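Local coordinates for cellulase IBT99 (Metagenomes, PDB 6WBT), which probably hydrolyses 6-phospho-alpha-glucosides as a family 4 glycoside hydrolase, binding NAD, a manganese ion and glucose 6-phosphate, at residues 29-34 against 331-336; 48-53 against 66-71; 129-134 against 163-168; 268-273 against 414-419. One frame throughout, in Å; residues are numbered along the deposited sequence.

Interaction 1: residues 29-34 against 331-336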
loop_
_atom_site.group_PDB
_atom_site.type_symbol
_atom_site.label_atom_id
_atom_site.label_comp_id
_atom_site.label_asym_id
_atom_site.label_seq_id
_atom_site.Cartn_x
_atom_site.Cartn_y
_atom_site.Cartn_z
ATOM N N GLN A 29 -26.483 -38.525 -5.693
ATOM C CA GLN A 29 -26.033 -39.078 -4.420
ATOM C C GLN A 29 -25.350 -38.027 -3.556
ATOM O O GLN A 29 -25.447 -38.082 -2.325
ATOM C CB GLN A 29 -25.085 -40.255 -4.655
ATOM C CG GLN A 29 -25.772 -41.547 -5.060
ATOM C CD GLN A 29 -24.884 -42.760 -4.862
ATOM O OE1 GLN A 29 -25.268 -43.885 -5.181
ATOM N NE2 GLN A 29 -23.690 -42.536 -4.327
ATOM N N LYS A 30 -24.664 -37.066 -4.173
ATOM C CA LYS A 30 -23.949 -36.043 -3.421
ATOM C C LYS A 30 -24.818 -34.842 -3.081
ATOM O O LYS A 30 -24.581 -34.184 -2.061
ATOM C CB LYS A 30 -22.717 -35.579 -4.204
ATOM C CG LYS A 30 -21.770 -36.704 -4.599
ATOM C CD LYS A 30 -20.426 -36.586 -3.892
ATOM C CE LYS A 30 -20.558 -36.793 -2.392
ATOM N NZ LYS A 30 -19.254 -36.621 -1.694
ATOM N N ILE A 31 -25.817 -34.538 -3.903
ATOM C CA ILE A 31 -26.713 -33.409 -3.683
ATOM C C ILE A 31 -28.101 -33.974 -3.414
ATOM O O ILE A 31 -28.742 -34.528 -4.317
ATOM C CB ILE A 31 -26.725 -32.438 -4.872
ATOM C CG1 ILE A 31 -25.401 -31.673 -4.971
ATOM C CG2 ILE A 31 -27.877 -31.454 -4.743
ATOM C CD1 ILE A 31 -24.292 -32.416 -5.680
ATOM N N ASN A 32 -28.564 -33.840 -2.174
ATOM C CA ASN A 32 -29.877 -34.342 -1.776
ATOM C C ASN A 32 -30.919 -33.294 -2.144
ATOM O O ASN A 32 -31.069 -32.281 -1.458
ATOM C CB ASN A 32 -29.900 -34.658 -0.285
ATOM C CG ASN A 32 -31.075 -35.527 0.107
ATOM O OD1 ASN A 32 -32.025 -35.062 0.738
ATOM N ND2 ASN A 32 -31.021 -36.797 -0.274
ATOM N N ILE A 33 -31.644 -33.535 -3.231
ATOM C CA ILE A 33 -32.565 -32.550 -3.789
ATOM C C ILE A 33 -33.951 -32.782 -3.199
ATOM O O ILE A 33 -34.624 -33.762 -3.532
ATOM C CB ILE A 33 -32.595 -32.619 -5.321
ATOM C CG1 ILE A 33 -31.193 -32.395 -5.892
ATOM C CG2 ILE A 33 -33.570 -31.595 -5.878
ATOM C CD1 ILE A 33 -31.110 -32.550 -7.395
ATOM N N LYS A 34 -34.384 -31.874 -2.321
ATOM C CA LYS A 34 -35.760 -31.907 -1.840
ATOM C C LYS A 34 -36.728 -31.497 -2.943
ATOM O O LYS A 34 -37.666 -32.234 -3.269
ATOM C CB LYS A 34 -35.918 -30.992 -0.625
ATOM C CG LYS A 34 -37.354 -30.607 -0.316
ATOM C CD LYS A 34 -37.403 -29.330 0.507
ATOM C CE LYS A 34 -38.816 -28.781 0.612
ATOM N NZ LYS A 34 -38.827 -27.422 1.224
ATOM N N SER A 331 -19.344 -28.573 -3.718
ATOM C CA SER A 331 -18.262 -28.257 -2.795
ATOM C C SER A 331 -18.722 -27.345 -1.665
ATOM O O SER A 331 -18.103 -27.344 -0.597
ATOM C CB SER A 331 -17.095 -27.616 -3.547
ATOM O OG SER A 331 -15.980 -27.434 -2.691
ATOM N N LEU A 332 -19.791 -26.574 -1.877
ATOM C CA LEU A 332 -20.374 -25.776 -0.805
ATOM C C LEU A 332 -21.160 -26.631 0.179
ATOM O O LEU A 332 -21.253 -26.283 1.363
ATOM C CB LEU A 332 -21.285 -24.692 -1.389
ATOM C CG LEU A 332 -20.638 -23.549 -2.172
ATOM C CD1 LEU A 332 -21.676 -22.821 -3.012
ATOM C CD2 LEU A 332 -19.956 -22.581 -1.224
ATOM N N ILE A 333 -21.725 -27.745 -0.284
ATOM C CA ILE A 333 -22.542 -28.591 0.581
ATOM C C ILE A 333 -21.664 -29.451 1.480
ATOM O O ILE A 333 -21.860 -29.502 2.700
ATOM C CB ILE A 333 -23.493 -29.456 -0.266
ATOM C CG1 ILE A 333 -24.382 -28.574 -1.140
ATOM C CG2 ILE A 333 -24.347 -30.343 0.627
ATOM C CD1 ILE A 333 -24.990 -29.299 -2.316
ATOM N N HIS A 334 -20.683 -30.137 0.896
ATOM C CA HIS A 334 -19.866 -31.102 1.620
ATOM C C HIS A 334 -18.499 -30.563 2.017
ATOM O O HIS A 334 -17.694 -31.321 2.567
ATOM C CB HIS A 334 -19.691 -32.372 0.783
ATOM C CG HIS A 334 -20.951 -33.158 0.607
ATOM N ND1 HIS A 334 -21.047 -34.231 -0.253
ATOM C CD2 HIS A 334 -22.169 -33.029 1.185
ATOM C CE1 HIS A 334 -22.270 -34.728 -0.198
ATOM N NE2 HIS A 334 -22.970 -34.017 0.667
ATOM N N ASP A 335 -18.218 -29.284 1.756
ATOM C CA ASP A 335 -16.936 -28.670 2.107
ATOM C C ASP A 335 -15.775 -29.446 1.482
ATOM O O ASP A 335 -14.824 -29.849 2.156
ATOM C CB ASP A 335 -16.784 -28.560 3.628
ATOM C CG ASP A 335 -15.579 -27.739 4.041
ATOM O OD1 ASP A 335 -15.508 -26.553 3.661
ATOM O OD2 ASP A 335 -14.705 -28.280 4.750
ATOM N N GLU A 336 -15.867 -29.662 0.169
ATOM C CA GLU A 336 -14.893 -30.481 -0.541
ATOM C C GLU A 336 -13.583 -29.754 -0.817
ATOM O O GLU A 336 -12.626 -30.396 -1.263
ATOM C CB GLU A 336 -15.483 -30.975 -1.864
ATOM C CG GLU A 336 -16.857 -31.606 -1.736
ATOM C CD GLU A 336 -17.256 -32.377 -2.978
ATOM O OE1 GLU A 336 -17.182 -33.624 -2.953
ATOM O OE2 GLU A 336 -17.631 -31.737 -3.981
#
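At the surface, where the Rossmann-type part of the enzyme meets helix 321-334 of the C-terminal family region, Lys30 and Ile31 of the loop before strand 33-39 pack on the C-terminal end of that helix. Lys30 and His334 make most of the contact. The lysine chain is bent at both chi2 (-114°) and chi3 (66°), which carries its end over to the histidine. There Lys30 CE lies at the edge of the imidazole and in its plane, 3.4 Å from His334 ND1, and Lys30 NZ gives a weak hydrogen bond to the same ND1 at 3.3 Å. The backbone carbonyl of the lysine approaches the ring obliquely, with Lys30 O 3.0 Å from His334 CE1. Past the helix end, Glu336 adds a long salt bridge, its OE1 lying 3.9 Å from Lys30 NZ; the other oxygen, OE2, is paired with Lys327. Next to these polar groups, the buried Ile31 crosses the partly exposed Ile333 at about a right angle, CG1 of Ile31 standing 3.6 Å from CD1 of Ile333. Tyr81 of strand 81-84 also packs on Ile333, tying the helix end to the sheet. Asp335 leaves the helix with positive phi (56°) and turns the chain toward strand 338-345. The contact thus joins the lead-in to a Rossmann-type strand with the helix that precedes an antiparallel strand of the same mixed sheet.

Interaction 2: residues 48-53 against 66-71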
loop_
_atom_site.group_PDB
_atom_site.type_symbol
_atom_site.label_atom_id
_atom_site.label_comp_id
_atom_site.label_asym_id
_atom_site.label_seq_id
_atom_site.Cartn_x
_atom_site.Cartn_y
_atom_site.Cartn_z
ATOM N N LYS A 48 -42.334 -23.076 -21.459
ATOM C CA LYS A 48 -41.870 -23.883 -22.584
ATOM C C LYS A 48 -40.583 -24.619 -22.234
ATOM O O LYS A 48 -40.420 -25.795 -22.581
ATOM C CB LYS A 48 -41.667 -23.000 -23.815
ATOM C CG LYS A 48 -42.918 -22.266 -24.264
ATOM C CD LYS A 48 -42.612 -21.309 -25.403
ATOM C CE LYS A 48 -43.836 -20.493 -25.781
ATOM N NZ LYS A 48 -43.524 -19.482 -26.828
ATOM N N VAL A 49 -39.656 -23.944 -21.549
ATOM C CA VAL A 49 -38.430 -24.604 -21.115
ATOM C C VAL A 49 -38.734 -25.638 -20.039
ATOM O O VAL A 49 -38.073 -26.682 -19.967
ATOM C CB VAL A 49 -37.406 -23.562 -20.630
ATOM C CG1 VAL A 49 -36.089 -24.233 -20.268
ATOM C CG2 VAL A 49 -37.189 -22.497 -21.693
ATOM N N ALA A 50 -39.737 -25.377 -19.195
ATOM C CA ALA A 50 -40.114 -26.345 -18.170
ATOM C C ALA A 50 -40.595 -27.653 -18.784
ATOM O O ALA A 50 -40.461 -28.714 -18.164
ATOM C CB ALA A 50 -41.194 -25.758 -17.261
ATOM N N LEU A 51 -41.158 -27.598 -19.994
ATOM C CA LEU A 51 -41.546 -28.822 -20.687
ATOM C C LEU A 51 -40.335 -29.707 -20.956
ATOM O O LEU A 51 -40.413 -30.935 -20.839
ATOM C CB LEU A 51 -42.258 -28.480 -21.995
ATOM C CG LEU A 51 -43.565 -27.698 -21.878
ATOM C CD1 LEU A 51 -43.930 -27.075 -23.214
ATOM C CD2 LEU A 51 -44.685 -28.597 -21.381
ATOM N N ILE A 52 -39.204 -29.097 -21.315
ATOM C CA ILE A 52 -37.988 -29.868 -21.549
ATOM C C ILE A 52 -37.396 -30.340 -20.229
ATOM O O ILE A 52 -36.885 -31.462 -20.128
ATOM C CB ILE A 52 -36.977 -29.037 -22.356
ATOM C CG1 ILE A 52 -37.675 -28.347 -23.526
ATOM C CG2 ILE A 52 -35.845 -29.917 -22.862
ATOM C CD1 ILE A 52 -36.767 -27.445 -24.311
ATOM N N VAL A 53 -37.453 -29.494 -19.196
ATOM C CA VAL A 53 -36.928 -29.875 -17.888
ATOM C C VAL A 53 -37.686 -31.077 -17.340
ATOM O O VAL A 53 -37.093 -31.990 -16.754
ATOM C CB VAL A 53 -36.982 -28.678 -16.920
ATOM C CG1 VAL A 53 -36.462 -29.077 -15.548
ATOM C CG2 VAL A 53 -36.181 -27.511 -17.475
ATOM N N LEU A 66 -40.548 -31.204 -9.534
ATOM C CA LEU A 66 -40.233 -29.931 -10.166
ATOM C C LEU A 66 -41.357 -28.937 -9.913
ATOM O O LEU A 66 -42.524 -29.225 -10.202
ATOM C CB LEU A 66 -40.019 -30.102 -11.672
ATOM C CG LEU A 66 -39.768 -28.819 -12.468
ATOM C CD1 LEU A 66 -38.447 -28.182 -12.066
ATOM C CD2 LEU A 66 -39.802 -29.097 -13.961
ATOM N N LYS A 67 -41.003 -27.771 -9.380
ATOM C CA LYS A 67 -41.947 -26.684 -9.152
ATOM C C LYS A 67 -41.561 -25.498 -10.025
ATOM O O LYS A 67 -40.388 -25.113 -10.074
ATOM C CB LYS A 67 -41.973 -26.275 -7.678
ATOM C CG LYS A 67 -42.184 -27.432 -6.714
ATOM C CD LYS A 67 -43.495 -27.306 -5.953
ATOM C CE LYS A 67 -44.695 -27.491 -6.868
ATOM N NZ LYS A 67 -45.978 -27.450 -6.113
ATOM N N VAL A 68 -42.544 -24.926 -10.714
ATOM C CA VAL A 68 -42.334 -23.794 -11.607
ATOM C C VAL A 68 -43.202 -22.643 -11.125
ATOM O O VAL A 68 -44.390 -22.831 -10.837
ATOM C CB VAL A 68 -42.660 -24.156 -13.068
ATOM C CG1 VAL A 68 -42.443 -22.954 -13.975
ATOM C CG2 VAL A 68 -41.812 -25.333 -13.523
ATOM N N THR A 69 -42.612 -21.454 -11.036
ATOM C CA THR A 69 -43.337 -20.295 -10.537
ATOM C C THR A 69 -42.694 -19.023 -11.067
ATOM O O THR A 69 -41.540 -19.019 -11.503
ATOM C CB THR A 69 -43.365 -20.264 -9.005
ATOM O OG1 THR A 69 -44.106 -19.120 -8.565
ATOM C CG2 THR A 69 -41.952 -20.184 -8.455
ATOM N N VAL A 70 -43.472 -17.942 -11.025
ATOM C CA VAL A 70 -42.977 -16.598 -11.290
ATOM C C VAL A 70 -43.046 -15.705 -10.062
ATOM O O VAL A 70 -42.664 -14.535 -10.139
ATOM C CB VAL A 70 -43.729 -15.943 -12.468
ATOM C CG1 VAL A 70 -43.477 -16.713 -13.756
ATOM C CG2 VAL A 70 -45.219 -15.864 -12.171
ATOM N N ASN A 71 -43.524 -16.222 -8.930
ATOM C CA ASN A 71 -43.616 -15.444 -7.703
ATOM C C ASN A 71 -42.309 -15.566 -6.931
ATOM O O ASN A 71 -41.909 -16.687 -6.586
ATOM C CB ASN A 71 -44.777 -15.926 -6.848
ATOM C CG ASN A 71 -44.896 -15.165 -5.540
ATOM O OD1 ASN A 71 -44.448 -15.634 -4.493
ATOM N ND2 ASN A 71 -45.507 -13.986 -5.593
#
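This contact belongs to a beta-alpha-beta unit of the Rossmann-type sheet, in which helix 43-60 crosses from strand 33-39 to strand 66-69. The axes of helix segment 48-53 and strand 66-69 run almost exactly antiparallel, at 176°, and come within 10.2 Å of each other. Val53 and Leu66 cross at about a right angle: CG1 of Val53 sits 3.7 Å from CD2 of Leu66, with CD1 of the leucine a little farther off. A chi1 of 179° sets Val53 CG1 anti to the backbone N, placing this methyl against the leucine fork. One helical turn earlier, Ala50 CB meets Val68 CG2 at 3.8 Å. The side chains that meet are all apolar, two small helix residues packing on two strand residues that point toward them. Beyond Val68, Thr69 OG1 accepts from Asn71 N at 3.0 Å in an ST turn, and Asn71 caps the next helix, 72-76. Helix 17-25 touches Val53, helix 296-306 packs along Val49 and Ile52, and strand 33-39 pairs with strand 66-69.

Interaction 3: residues 129-134 against 163-168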
loop_
_atom_site.group_PDB
_atom_site.type_symbol
_atom_site.label_atom_id
_atom_site.label_comp_id
_atom_site.label_asym_id
_atom_site.label_seq_id
_atom_site.Cartn_x
_atom_site.Cartn_y
_atom_site.Cartn_z
ATOM N N GLN A 129 -31.673 -7.076 -6.460
ATOM C CA GLN A 129 -32.992 -7.523 -6.028
ATOM C C GLN A 129 -33.014 -9.021 -5.760
ATOM O O GLN A 129 -33.722 -9.479 -4.856
ATOM C CB GLN A 129 -34.042 -7.152 -7.076
ATOM C CG GLN A 129 -35.474 -7.349 -6.614
ATOM C CD GLN A 129 -36.484 -6.845 -7.626
ATOM O OE1 GLN A 129 -36.392 -7.143 -8.817
ATOM N NE2 GLN A 129 -37.457 -6.073 -7.154
ATOM N N LEU A 130 -32.245 -9.797 -6.530
ATOM C CA LEU A 130 -32.124 -11.224 -6.250
ATOM C C LEU A 130 -31.448 -11.462 -4.905
ATOM O O LEU A 130 -31.802 -12.399 -4.179
ATOM C CB LEU A 130 -31.346 -11.912 -7.372
ATOM C CG LEU A 130 -30.910 -13.363 -7.137
ATOM C CD1 LEU A 130 -32.112 -14.266 -6.936
ATOM C CD2 LEU A 130 -30.052 -13.858 -8.291
ATOM N N ILE A 131 -30.475 -10.618 -4.557
ATOM C CA ILE A 131 -29.794 -10.750 -3.272
ATOM C C ILE A 131 -30.765 -10.482 -2.130
ATOM O O ILE A 131 -30.826 -11.238 -1.152
ATOM C CB ILE A 131 -28.581 -9.803 -3.211
ATOM C CG1 ILE A 131 -27.565 -10.150 -4.303
ATOM C CG2 ILE A 131 -27.939 -9.855 -1.835
ATOM C CD1 ILE A 131 -26.852 -11.465 -4.087
ATOM N N ASP A 132 -31.542 -9.402 -2.240
ATOM C CA ASP A 132 -32.468 -9.038 -1.172
ATOM C C ASP A 132 -33.592 -10.056 -1.024
ATOM O O ASP A 132 -34.154 -10.198 0.068
ATOM C CB ASP A 132 -33.037 -7.643 -1.429
ATOM C CG ASP A 132 -31.965 -6.571 -1.439
ATOM O OD1 ASP A 132 -31.022 -6.664 -0.625
ATOM O OD2 ASP A 132 -32.060 -5.638 -2.263
ATOM N N TYR A 133 -33.937 -10.765 -2.102
ATOM C CA TYR A 133 -34.913 -11.846 -1.993
ATOM C C TYR A 133 -34.407 -12.945 -1.070
ATOM O O TYR A 133 -35.142 -13.438 -0.206
ATOM C CB TYR A 133 -35.225 -12.417 -3.378
ATOM C CG TYR A 133 -36.204 -11.600 -4.187
ATOM C CD1 TYR A 133 -37.213 -10.874 -3.569
ATOM C CD2 TYR A 133 -36.121 -11.558 -5.572
ATOM C CE1 TYR A 133 -38.111 -10.129 -4.307
ATOM C CE2 TYR A 133 -37.014 -10.814 -6.320
ATOM C CZ TYR A 133 -38.007 -10.103 -5.682
ATOM O OH TYR A 133 -38.898 -9.361 -6.423
ATOM N N CYS A 134 -33.142 -13.338 -1.235
ATOM C CA CYS A 134 -32.596 -14.429 -0.438
ATOM C C CYS A 134 -32.282 -13.989 0.985
ATOM O O CYS A 134 -32.376 -14.797 1.916
ATOM C CB CYS A 134 -31.347 -14.992 -1.112
ATOM S SG CYS A 134 -31.624 -15.554 -2.805
ATOM N N PRO A 163 -22.192 -6.175 0.405
ATOM C CA PRO A 163 -20.930 -6.867 0.704
ATOM C C PRO A 163 -21.116 -8.128 1.530
ATOM O O PRO A 163 -20.276 -9.032 1.454
ATOM C CB PRO A 163 -20.119 -5.809 1.467
ATOM C CG PRO A 163 -20.833 -4.501 1.232
ATOM C CD PRO A 163 -22.272 -4.865 1.071
ATOM N N LYS A 164 -22.186 -8.215 2.318
ATOM C CA LYS A 164 -22.435 -9.364 3.177
ATOM C C LYS A 164 -23.183 -10.488 2.473
ATOM O O LYS A 164 -23.522 -11.485 3.120
ATOM C CB LYS A 164 -23.223 -8.931 4.419
ATOM C CG LYS A 164 -22.535 -7.870 5.264
ATOM C CD LYS A 164 -21.291 -8.415 5.943
ATOM C CE LYS A 164 -20.718 -7.403 6.922
ATOM N NZ LYS A 164 -21.710 -7.029 7.969
ATOM N N ALA A 165 -23.443 -10.357 1.175
ATOM C CA ALA A 165 -24.219 -11.360 0.460
ATOM C C ALA A 165 -23.454 -12.673 0.360
ATOM O O ALA A 165 -22.247 -12.692 0.101
ATOM C CB ALA A 165 -24.575 -10.856 -0.939
ATOM N N ARG A 166 -24.170 -13.779 0.568
ATOM C CA ARG A 166 -23.592 -15.117 0.443
ATOM C C ARG A 166 -23.685 -15.530 -1.023
ATOM O O ARG A 166 -24.508 -16.355 -1.427
ATOM C CB ARG A 166 -24.303 -16.098 1.367
ATOM C CG ARG A 166 -24.596 -15.526 2.747
ATOM C CD ARG A 166 -25.181 -16.564 3.695
ATOM N NE ARG A 166 -24.147 -17.343 4.371
ATOM C CZ ARG A 166 -23.815 -18.588 4.046
ATOM N NH1 ARG A 166 -22.860 -19.218 4.717
ATOM N NH2 ARG A 166 -24.442 -19.207 3.056
ATOM N N ILE A 167 -22.816 -14.929 -1.834
ATOM C CA ILE A 167 -22.827 -15.103 -3.279
ATOM C C ILE A 167 -21.416 -15.434 -3.747
ATOM O O ILE A 167 -20.425 -14.969 -3.175
ATOM C CB ILE A 167 -23.371 -13.842 -3.994
ATOM C CG1 ILE A 167 -23.489 -14.068 -5.504
ATOM C CG2 ILE A 167 -22.499 -12.630 -3.693
ATOM C CD1 ILE A 167 -23.999 -12.862 -6.262
ATOM N N ILE A 168 -21.330 -16.263 -4.785
ATOM C CA ILE A 168 -20.062 -16.617 -5.411
ATOM C C ILE A 168 -20.232 -16.498 -6.920
ATOM O O ILE A 168 -21.049 -17.210 -7.518
ATOM C CB ILE A 168 -19.594 -18.030 -5.019
ATOM C CG1 ILE A 168 -18.492 -18.513 -5.968
ATOM C CG2 ILE A 168 -20.766 -19.005 -4.974
ATOM C CD1 ILE A 168 -17.942 -19.877 -5.621
#
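Helix 129-134 passes a non-regular stretch that becomes a strand at Ile167, and the two backbones come nearest between Ile131 and Ala165, with CA atoms 6.7 Å apart. This is helix-against-sheet packing in the Rossmann-type domain: helix 114-136 lies over the parallel part of the mixed sheet, where strand 167-170 is next to strand 143-146. One residue, Ile131, supplies the whole helix side of the contact by using two branches. Its CG2 methyl comes to 3.6 Å from Ala165 CB, while CD1 is 3.9 Å from that same methyl carbon. Between Ala165 and Ile167, Arg166 is the centre of an inverse gamma turn, and its guanidinium makes a cation-pi contact with Trp143. Ile144 of strand 143-146 also touches Ile131, so the isoleucine is buried among apolar neighbours. Ile167 crosses Ile131 at about a right angle; its extended chain, with chi1 -175° and chi2 -179°, reaches toward the helix and brings its CD1 to 3.8 Å from Ile131 CD1.

Interaction 4: residues 268-273 against 414-419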
loop_
_atom_site.group_PDB
_atom_site.type_symbol
_atom_site.label_atom_id
_atom_site.label_comp_id
_atom_site.label_asym_id
_atom_site.label_seq_id
_atom_site.Cartn_x
_atom_site.Cartn_y
_atom_site.Cartn_z
ATOM N N GLN A 268 -9.264 -11.267 -27.416
ATOM C CA GLN A 268 -9.461 -11.058 -28.846
ATOM C C GLN A 268 -10.112 -9.712 -29.138
ATOM O O GLN A 268 -9.839 -9.104 -30.180
ATOM C CB GLN A 268 -10.312 -12.200 -29.402
ATOM C CG GLN A 268 -10.610 -12.131 -30.881
ATOM C CD GLN A 268 -11.761 -13.038 -31.266
ATOM O OE1 GLN A 268 -11.858 -13.493 -32.406
ATOM N NE2 GLN A 268 -12.647 -13.303 -30.313
ATOM N N TYR A 269 -10.962 -9.224 -28.234
ATOM C CA TYR A 269 -11.702 -7.991 -28.468
ATOM C C TYR A 269 -11.009 -6.755 -27.909
ATOM O O TYR A 269 -11.269 -5.647 -28.394
ATOM C CB TYR A 269 -13.106 -8.099 -27.865
ATOM C CG TYR A 269 -13.817 -9.387 -28.214
ATOM C CD1 TYR A 269 -14.013 -10.374 -27.257
ATOM C CD2 TYR A 269 -14.281 -9.620 -29.502
ATOM C CE1 TYR A 269 -14.658 -11.555 -27.571
ATOM C CE2 TYR A 269 -14.927 -10.798 -29.825
ATOM C CZ TYR A 269 -15.114 -11.762 -28.857
ATOM O OH TYR A 269 -15.756 -12.936 -29.174
ATOM N N TYR A 270 -10.145 -6.910 -26.907
ATOM C CA TYR A 270 -9.435 -5.774 -26.331
ATOM C C TYR A 270 -8.126 -5.491 -27.060
ATOM O O TYR A 270 -7.855 -4.345 -27.432
ATOM C CB TYR A 270 -9.168 -6.015 -24.843
ATOM C CG TYR A 270 -10.411 -5.979 -23.984
ATOM C CD1 TYR A 270 -10.907 -4.774 -23.502
ATOM C CD2 TYR A 270 -11.087 -7.145 -23.655
ATOM C CE1 TYR A 270 -12.043 -4.734 -22.716
ATOM C CE2 TYR A 270 -12.223 -7.113 -22.870
ATOM C CZ TYR A 270 -12.697 -5.906 -22.403
ATOM O OH TYR A 270 -13.828 -5.869 -21.621
ATOM N N LEU A 271 -7.305 -6.519 -27.267
ATOM C CA LEU A 271 -6.032 -6.336 -27.950
ATOM C C LEU A 271 -6.186 -6.216 -29.459
ATOM O O LEU A 271 -5.302 -5.652 -30.114
ATOM C CB LEU A 271 -5.085 -7.492 -27.621
ATOM C CG LEU A 271 -4.684 -7.629 -26.152
ATOM C CD1 LEU A 271 -3.772 -8.828 -25.954
ATOM C CD2 LEU A 271 -4.016 -6.355 -25.658
HETATM N N MSE A 272 -7.272 -6.733 -30.025
HETATM C CA MSE A 272 -7.480 -6.669 -31.467
HETATM C C MSE A 272 -8.897 -6.233 -31.851
HETATM O O MSE A 272 -9.635 -7.008 -32.457
HETATM C CB MSE A 272 -7.177 -8.032 -32.100
HETATM C CG MSE A 272 -5.806 -8.597 -31.749
HETATM SE SE MSE A 272 -5.654 -10.521 -32.043
HETATM C CE MSE A 272 -5.429 -10.529 -33.979
ATOM N N PRO A 273 -9.283 -4.999 -31.505
ATOM C CA PRO A 273 -10.602 -4.518 -31.943
ATOM C C PRO A 273 -10.679 -4.272 -33.439
ATOM O O PRO A 273 -11.778 -4.326 -34.005
ATOM C CB PRO A 273 -10.786 -3.220 -31.145
ATOM C CG PRO A 273 -9.403 -2.754 -30.882
ATOM C CD PRO A 273 -8.589 -4.001 -30.673
HETATM N N MSE A 414 -12.982 5.241 -21.002
HETATM C CA MSE A 414 -11.876 4.458 -20.462
HETATM C C MSE A 414 -11.643 3.148 -21.218
HETATM O O MSE A 414 -10.512 2.671 -21.310
HETATM C CB MSE A 414 -12.127 4.157 -18.981
HETATM C CG MSE A 414 -10.997 3.416 -18.287
HETATM SE SE MSE A 414 -9.415 4.521 -18.031
HETATM C CE MSE A 414 -10.199 5.876 -16.871
ATOM N N ASN A 415 -12.718 2.579 -21.760
ATOM C CA ASN A 415 -12.642 1.256 -22.365
ATOM C C ASN A 415 -11.722 1.261 -23.581
ATOM O O ASN A 415 -11.659 2.237 -24.334
ATOM C CB ASN A 415 -14.039 0.777 -22.764
ATOM C CG ASN A 415 -14.093 -0.717 -23.010
ATOM O OD1 ASN A 415 -13.759 -1.192 -24.094
ATOM N ND2 ASN A 415 -14.519 -1.467 -22.000
ATOM N N ARG A 416 -11.002 0.150 -23.769
ATOM C CA ARG A 416 -10.054 0.055 -24.875
ATOM C C ARG A 416 -10.760 -0.073 -26.218
ATOM O O ARG A 416 -10.213 0.348 -27.245
ATOM C CB ARG A 416 -9.111 -1.131 -24.663
ATOM C CG ARG A 416 -8.302 -1.066 -23.378
ATOM C CD ARG A 416 -7.276 -2.186 -23.313
ATOM N NE ARG A 416 -6.282 -2.078 -24.378
ATOM C CZ ARG A 416 -5.157 -1.377 -24.281
ATOM N NH1 ARG A 416 -4.878 -0.719 -23.164
ATOM N NH2 ARG A 416 -4.309 -1.334 -25.300
ATOM N N THR A 417 -11.962 -0.655 -26.236
ATOM C CA THR A 417 -12.695 -0.800 -27.491
ATOM C C THR A 417 -13.076 0.558 -28.069
ATOM O O THR A 417 -13.024 0.757 -29.289
ATOM C CB THR A 417 -13.941 -1.662 -27.273
ATOM O OG1 THR A 417 -13.548 -2.981 -26.872
ATOM C CG2 THR A 417 -14.770 -1.749 -28.546
ATOM N N ILE A 418 -13.446 1.502 -27.211
ATOM C CA ILE A 418 -13.844 2.837 -27.651
ATOM C C ILE A 418 -12.592 3.627 -28.011
ATOM O O ILE A 418 -11.698 3.791 -27.168
ATOM C CB ILE A 418 -14.667 3.555 -26.572
ATOM C CG1 ILE A 418 -15.707 2.603 -25.977
ATOM C CG2 ILE A 418 -15.346 4.783 -27.155
ATOM C CD1 ILE A 418 -16.684 2.052 -26.986
ATOM N N PRO A 419 -12.482 4.135 -29.242
ATOM C CA PRO A 419 -11.235 4.814 -29.630
ATOM C C PRO A 419 -11.074 6.190 -29.007
ATOM O O PRO A 419 -9.970 6.536 -28.568
ATOM C CB PRO A 419 -11.345 4.886 -31.159
ATOM C CG PRO A 419 -12.815 4.906 -31.423
ATOM C CD PRO A 419 -13.443 4.049 -30.356
#
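The weakly bonded helical turn at 268-270 and the irregular segment 414-419, which follows helix 405-414, approach most closely at Tyr270 and Arg416, whose CA atoms are 6.0 Å apart. The Tyr270 ring meets the other segment with its edge: Arg416 CB lies near the ring plane, 4.2 Å from Tyr270 CD1, and Asn415 ND2 is likewise at the edge, 4.2 Å from Tyr270 CE1. The ring and the asparagine amide are turned 36° against each other. Asn415 is held by its own segment, its OD1 accepting from Thr417 N at 2.8 Å in an Asx turn; the donor is tilted 19° from the carbonyl plane. That turn lies in the link between helices 405-414 and 421-434 in the C-terminal domain of this family 4 enzyme, at a buried place where a second subunit also packs. Thr417 OG1 comes to 3.8 Å from Tyr269 O. The Arg416 chain, bent at chi3 (63°), turns its guanidinium edge toward Tyr270 O, NE standing 4.1 Å away. The guanidinium finds its partners elsewhere: NH1 binds Gln388 OE1, and NH2 binds the backbone oxygen of Thr413 of the second subunit. Tyr202 meets Tyr270 edge-to-face, and Leu271 O accepts from Ser421 OG of the second subunit.

How the interactions relate
Interactions 1, 2 and 3 all reach the same mixed sheet, and their centres lie 20 to 23 Å apart without touching; interactions 1 and 3 come closest, about 4 Å between nearest atoms. Along the chain, interactions 2 and 3 are nested inside the long loop closed by interaction 1, whose segments alternate with those of interaction 4. The latter stands apart, its centre about 41 Å from that of interaction 1, across the centre of the chain, beside a second subunit. The side chains of Val68 and Ile131 lie about 10 and 11 Å from bound NAD, whereas the side chain of Tyr269 is about 8 Å from glucose 6-phosphate and about 10 Å from manganese.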